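Local coordinates for putative phthiocerol dimycocerosate transporter LppX (Mycobacterium tuberculosis, PDB 2BYO), which probably carries phthiocerol dimycocerosates from the cell membrane to the outer membrane, holding the lipid in the large hydrophobic cavity of a U-shaped beta half-barrel, at residues Phe85-Gly89 against Asp90-Val94; Glu137-Gly141 against Ile142-Lys146. One frame throughout, in Å; residues are numbered along the deposited sequence.

Contact 1 of 2, residues Phe85-Gly89 against Asp90-Val94; sequences FRVQG and DNISV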
loop_
_atom_site.group_PDB
_atom_site.type_symbol
_atom_site.label_atom_id
_atom_site.label_comp_id
_atom_site.label_asym_id
_atom_site.label_seq_id
_atom_site.Cartn_x
_atom_site.Cartn_y
_atom_site.Cartn_z
ATOM N N PHE A 85 15.022 4.112 5.672
ATOM C CA PHE A 85 14.499 3.190 4.658
ATOM C C PHE A 85 14.667 3.828 3.296
ATOM O O PHE A 85 14.394 5.010 3.139
ATOM C CB PHE A 85 13.000 2.916 4.910
ATOM C CG PHE A 85 12.311 2.166 3.788
ATOM C CD1 PHE A 85 12.199 0.780 3.824
ATOM C CD2 PHE A 85 11.796 2.838 2.696
ATOM C CE1 PHE A 85 11.583 0.080 2.793
ATOM C CE2 PHE A 85 11.168 2.139 1.648
ATOM C CZ PHE A 85 11.064 0.761 1.703
ATOM N N ARG A 86 15.097 3.050 2.309
ATOM C CA ARG A 86 15.140 3.563 0.935
ATOM C C ARG A 86 14.870 2.501 -0.122
ATOM O O ARG A 86 15.062 1.306 0.100
ATOM C CB ARG A 86 16.474 4.272 0.636
ATOM C CG ARG A 86 17.652 3.340 0.584
ATOM C CD ARG A 86 18.987 4.066 0.524
ATOM N NE ARG A 86 20.067 3.098 0.333
ATOM C CZ ARG A 86 21.372 3.364 0.429
ATOM N NH1 ARG A 86 21.807 4.580 0.746
ATOM N NH2 ARG A 86 22.245 2.393 0.220
ATOM N N VAL A 87 14.373 2.971 -1.260
ATOM C CA VAL A 87 14.356 2.204 -2.491
ATOM C C VAL A 87 15.182 2.994 -3.510
ATOM O O VAL A 87 14.843 4.130 -3.851
ATOM C CB VAL A 87 12.917 1.975 -3.010
ATOM C CG1 VAL A 87 12.944 1.345 -4.402
ATOM C CG2 VAL A 87 12.148 1.098 -2.051
ATOM N N GLN A 88 16.275 2.391 -3.964
ATOM C CA GLN A 88 17.137 2.978 -4.978
ATOM C C GLN A 88 17.421 1.923 -6.030
ATOM O O GLN A 88 17.898 0.835 -5.705
ATOM C CB GLN A 88 18.453 3.448 -4.355
ATOM C CG GLN A 88 18.305 4.666 -3.457
ATOM C CD GLN A 88 19.643 5.252 -3.026
ATOM O OE1 GLN A 88 20.707 4.630 -3.181
ATOM N NE2 GLN A 88 19.592 6.459 -2.464
ATOM N N GLY A 89 17.136 2.239 -7.289
ATOM C CA GLY A 89 17.282 1.262 -8.360
ATOM C C GLY A 89 16.442 0.039 -8.031
ATOM O O GLY A 89 15.249 0.156 -7.754
ATOM N N ASP A 90 17.074 -1.130 -8.022
ATOM C CA ASP A 90 16.375 -2.379 -7.733
ATOM C C ASP A 90 16.315 -2.685 -6.229
ATOM O O ASP A 90 15.562 -3.553 -5.802
ATOM C CB ASP A 90 17.070 -3.525 -8.477
ATOM C CG ASP A 90 16.317 -4.837 -8.375
ATOM O OD1 ASP A 90 15.127 -4.882 -8.751
ATOM O OD2 ASP A 90 16.927 -5.828 -7.926
ATOM N N ASN A 91 17.086 -1.965 -5.423
ATOM C CA ASN A 91 17.291 -2.350 -4.030
ATOM C C ASN A 91 16.335 -1.709 -3.039
ATOM O O ASN A 91 16.087 -0.511 -3.089
ATOM C CB ASN A 91 18.722 -2.040 -3.624
ATOM C CG ASN A 91 19.725 -2.792 -4.459
ATOM O OD1 ASN A 91 19.536 -3.974 -4.758
ATOM N ND2 ASN A 91 20.789 -2.110 -4.866
ATOM N N ILE A 92 15.808 -2.540 -2.145
ATOM C CA ILE A 92 15.066 -2.110 -0.964
ATOM C C ILE A 92 16.025 -2.279 0.205
ATOM O O ILE A 92 16.500 -3.387 0.445
ATOM C CB ILE A 92 13.818 -2.994 -0.744
ATOM C CG1 ILE A 92 12.849 -2.850 -1.930
ATOM C CG2 ILE A 92 13.121 -2.649 0.566
ATOM C CD1 ILE A 92 11.779 -3.939 -1.984
ATOM N N SER A 93 16.310 -1.188 0.914
ATOM C CA SER A 93 17.360 -1.156 1.941
ATOM C C SER A 93 16.926 -0.449 3.233
ATOM O O SER A 93 16.043 0.412 3.218
ATOM C CB SER A 93 18.588 -0.433 1.394
ATOM O OG SER A 93 19.112 -1.080 0.243
ATOM N N VAL A 94 17.563 -0.838 4.341
ATOM C CA VAL A 94 17.410 -0.193 5.652
ATOM C C VAL A 94 18.800 0.057 6.251
ATOM O O VAL A 94 19.749 -0.648 5.932
ATOM C CB VAL A 94 16.562 -1.026 6.660
ATOM C CG1 VAL A 94 15.136 -1.144 6.189
ATOM C CG2 VAL A 94 17.156 -2.409 6.889
HETATM O O HOH W 1 18.872 0.836 -1.727
#
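Phe85 and Ile92 lie side by side on one face of a tight beta hairpin and point the same way, the ring atom Phe85 CE1 meeting Ile92 CG2 at 3.8 Å. With its CG anti to the backbone N (chi1 170°), the Phe85 ring leans toward the diagonal neighbour Ile92 as well as its own cross-strand partner, Val94. Val87, directly across from Ile92, packs alongside it, Val87 CG2 to Ile92 CG1 at 4.0 Å. Branched and aromatic residues suit this face, because bound alpha-linolenic acid touches both Phe85 and Val87.

The other face is polar. The extended Arg86 chain runs over Ser93, its CG 4.0 Å from Ser93 CB, and Gln88 OE1 sits above the centre of the guanidinium plane. A water links Arg86 NE to Ser93 OG, donating to the hydroxyl at 2.8 Å; Ser93 OG is also bonded to Asn102, and Arg86 makes a cation-pi contact with Trp100.

Between the faces, Arg86 and Ser93 exchange two nearly straight backbone bonds, and Gln88 and Asn91 form the next hydrogen-bonded pair. A type II' turn closes the hairpin; Gly89 takes its first corner at phi 57° and psi -125°, costly for residues with a CB. Ser105 OG and Ser107 N hydrogen-bond the Asp90 carboxylate. The chemistry thus divides: an apolar face touched by lipid, with oxaloacetate also at Phe85, and a polar one where Arg86, Ser93 and a water meet.

Contact 2 of 2, residues Glu137-Gly141 against Ile142-Lys146; sequences EVIDG and ISTTK
Thr144 brings its hydroxyl up to the backbone carbonyl of Glu137, where Thr144 OG1 donates to Glu137 O at 2.7 Å. Its chi1 of 68° sets OG1 between the backbone N and the carbonyl carbon, so hydroxyl and amide of one residue grip the same oxygen, from opposite faces of its plane; Thr144 N lies 2.9 Å from Glu137 O. The Ile139 side chain crosses that of Thr144 at about a right angle, Ile139 CD1 lying 4.1 Å from Thr144 OG1.

Farther from the turn, the extended chains of Glu137 and Lys146 cross at a slant, Glu137 OE1 lying 3.8 Å from Lys146 CD. Their charged ends stay 4.3 Å apart (Glu137 OE1 to Lys146 NZ), too far for a salt bridge, and a water joins them instead, while Trp172 NE1 also bonds Glu137 OE1. At the other end a type I' turn reverses the chain through Asp140 and Gly141, both at positive phi, which glycine accepts readily and Asp, like Asn, better than most other residues. Across the strands, Val138 CG1 rests 3.6 Å from Ile142 O.

This hairpin joins strand 129-139, outermost in the sheet, to strand 142-151, whose other side pairs with strand 167-174. Ile139, Thr144 and Lys146 lean on Trp172 of that strand, and Val182 of strand 181-187 touches both Ile139 and Thr144.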
loop_
_atom_site.group_PDB
_atom_site.type_symbol
_atom_site.label_atom_id
_atom_site.label_comp_id
_atom_site.label_asym_id
_atom_site.label_seq_id
_atom_site.Cartn_x
_atom_site.Cartn_y
_atom_site.Cartn_z
ATOM N N GLU A 137 -16.548 8.446 5.497
ATOM C CA GLU A 137 -15.672 8.556 6.655
ATOM C C GLU A 137 -14.599 9.623 6.378
ATOM O O GLU A 137 -14.065 9.706 5.261
ATOM C CB GLU A 137 -15.015 7.204 6.934
ATOM C CG GLU A 137 -14.115 7.175 8.167
ATOM C CD GLU A 137 -13.504 5.805 8.421
ATOM O OE1 GLU A 137 -14.185 4.788 8.168
ATOM O OE2 GLU A 137 -12.338 5.749 8.884
ATOM N N VAL A 138 -14.315 10.449 7.384
ATOM C CA VAL A 138 -13.311 11.501 7.275
ATOM C C VAL A 138 -11.971 10.953 7.759
ATOM O O VAL A 138 -11.878 10.398 8.853
ATOM C CB VAL A 138 -13.700 12.768 8.071
ATOM C CG1 VAL A 138 -12.657 13.873 7.873
ATOM C CG2 VAL A 138 -15.077 13.270 7.632
ATOM N N ILE A 139 -10.954 11.073 6.912
ATOM C CA ILE A 139 -9.587 10.677 7.249
ATOM C C ILE A 139 -8.681 11.852 6.941
ATOM O O ILE A 139 -8.657 12.325 5.801
ATOM C CB ILE A 139 -9.115 9.465 6.419
ATOM C CG1 ILE A 139 -9.943 8.227 6.759
ATOM C CG2 ILE A 139 -7.638 9.188 6.669
ATOM C CD1 ILE A 139 -9.743 7.101 5.792
ATOM N N ASP A 140 -7.936 12.320 7.948
ATOM C CA ASP A 140 -7.015 13.455 7.786
ATOM C C ASP A 140 -7.726 14.669 7.190
ATOM O O ASP A 140 -7.199 15.345 6.307
ATOM C CB ASP A 140 -5.829 13.069 6.884
ATOM C CG ASP A 140 -4.947 12.004 7.492
ATOM O OD1 ASP A 140 -4.789 11.997 8.733
ATOM O OD2 ASP A 140 -4.394 11.187 6.719
ATOM N N GLY A 141 -8.938 14.934 7.654
ATOM C CA GLY A 141 -9.695 16.081 7.154
ATOM C C GLY A 141 -10.310 15.919 5.770
ATOM O O GLY A 141 -10.940 16.850 5.277
ATOM N N ILE A 142 -10.156 14.738 5.157
ATOM C CA ILE A 142 -10.718 14.454 3.830
ATOM C C ILE A 142 -11.926 13.523 3.957
ATOM O O ILE A 142 -11.845 12.479 4.623
ATOM C CB ILE A 142 -9.661 13.796 2.902
ATOM C CG1 ILE A 142 -8.420 14.688 2.778
ATOM C CG2 ILE A 142 -10.224 13.526 1.490
ATOM C CD1 ILE A 142 -7.179 13.904 2.331
ATOM N N SER A 143 -13.043 13.920 3.334
ATOM C CA SER A 143 -14.226 13.074 3.214
ATOM C C SER A 143 -13.989 11.996 2.160
ATOM O O SER A 143 -13.654 12.297 1.003
ATOM C CB SER A 143 -15.454 13.894 2.824
ATOM O OG SER A 143 -15.747 14.874 3.808
ATOM N N THR A 144 -14.167 10.742 2.563
ATOM C CA THR A 144 -13.880 9.611 1.697
ATOM C C THR A 144 -15.043 8.639 1.659
ATOM O O THR A 144 -15.791 8.531 2.612
ATOM C CB THR A 144 -12.625 8.818 2.143
ATOM O OG1 THR A 144 -12.875 8.158 3.383
ATOM C CG2 THR A 144 -11.405 9.702 2.277
ATOM N N THR A 145 -15.178 7.947 0.535
ATOM C CA THR A 145 -16.132 6.864 0.380
ATOM C C THR A 145 -15.434 5.595 0.832
ATOM O O THR A 145 -14.360 5.255 0.315
ATOM C CB THR A 145 -16.531 6.723 -1.097
ATOM O OG1 THR A 145 -17.079 7.962 -1.577
ATOM C CG2 THR A 145 -17.528 5.617 -1.282
ATOM N N LYS A 146 -16.028 4.918 1.810
ATOM C CA LYS A 146 -15.504 3.668 2.325
ATOM C C LYS A 146 -16.173 2.530 1.574
ATOM O O LYS A 146 -17.394 2.450 1.539
ATOM C CB LYS A 146 -15.777 3.547 3.823
ATOM C CG LYS A 146 -15.193 2.303 4.464
ATOM C CD LYS A 146 -15.670 2.159 5.904
ATOM C CE LYS A 146 -15.049 0.934 6.584
ATOM N NZ LYS A 146 -15.561 0.755 7.970
HETATM O O HOH W 2 -13.956 2.364 9.235
HETATM O O HOH W 3 -14.114 16.760 5.449
#

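Contacts 1 and 2 are the turn ends of two beta hairpins in one antiparallel sheet, the curved sheet of the half-barrel. Their centres lie 31 Å apart, on opposite sides of the centre of the chain, and their nearest atoms are about 19 Å from each other. Contact 1 comes first along the chain, joining strands 83-88 and 91-96; contact 2 follows after strand 99-105 and helix 106-112, joining 129-139 and 142-151. Each hairpin lies near a different margin of the sheet, 91-96 beside the outermost strand 99-105 and 129-139 itself outermost. The two therefore probably mark the two flanks of the U, with lipid bound directly against contact 1.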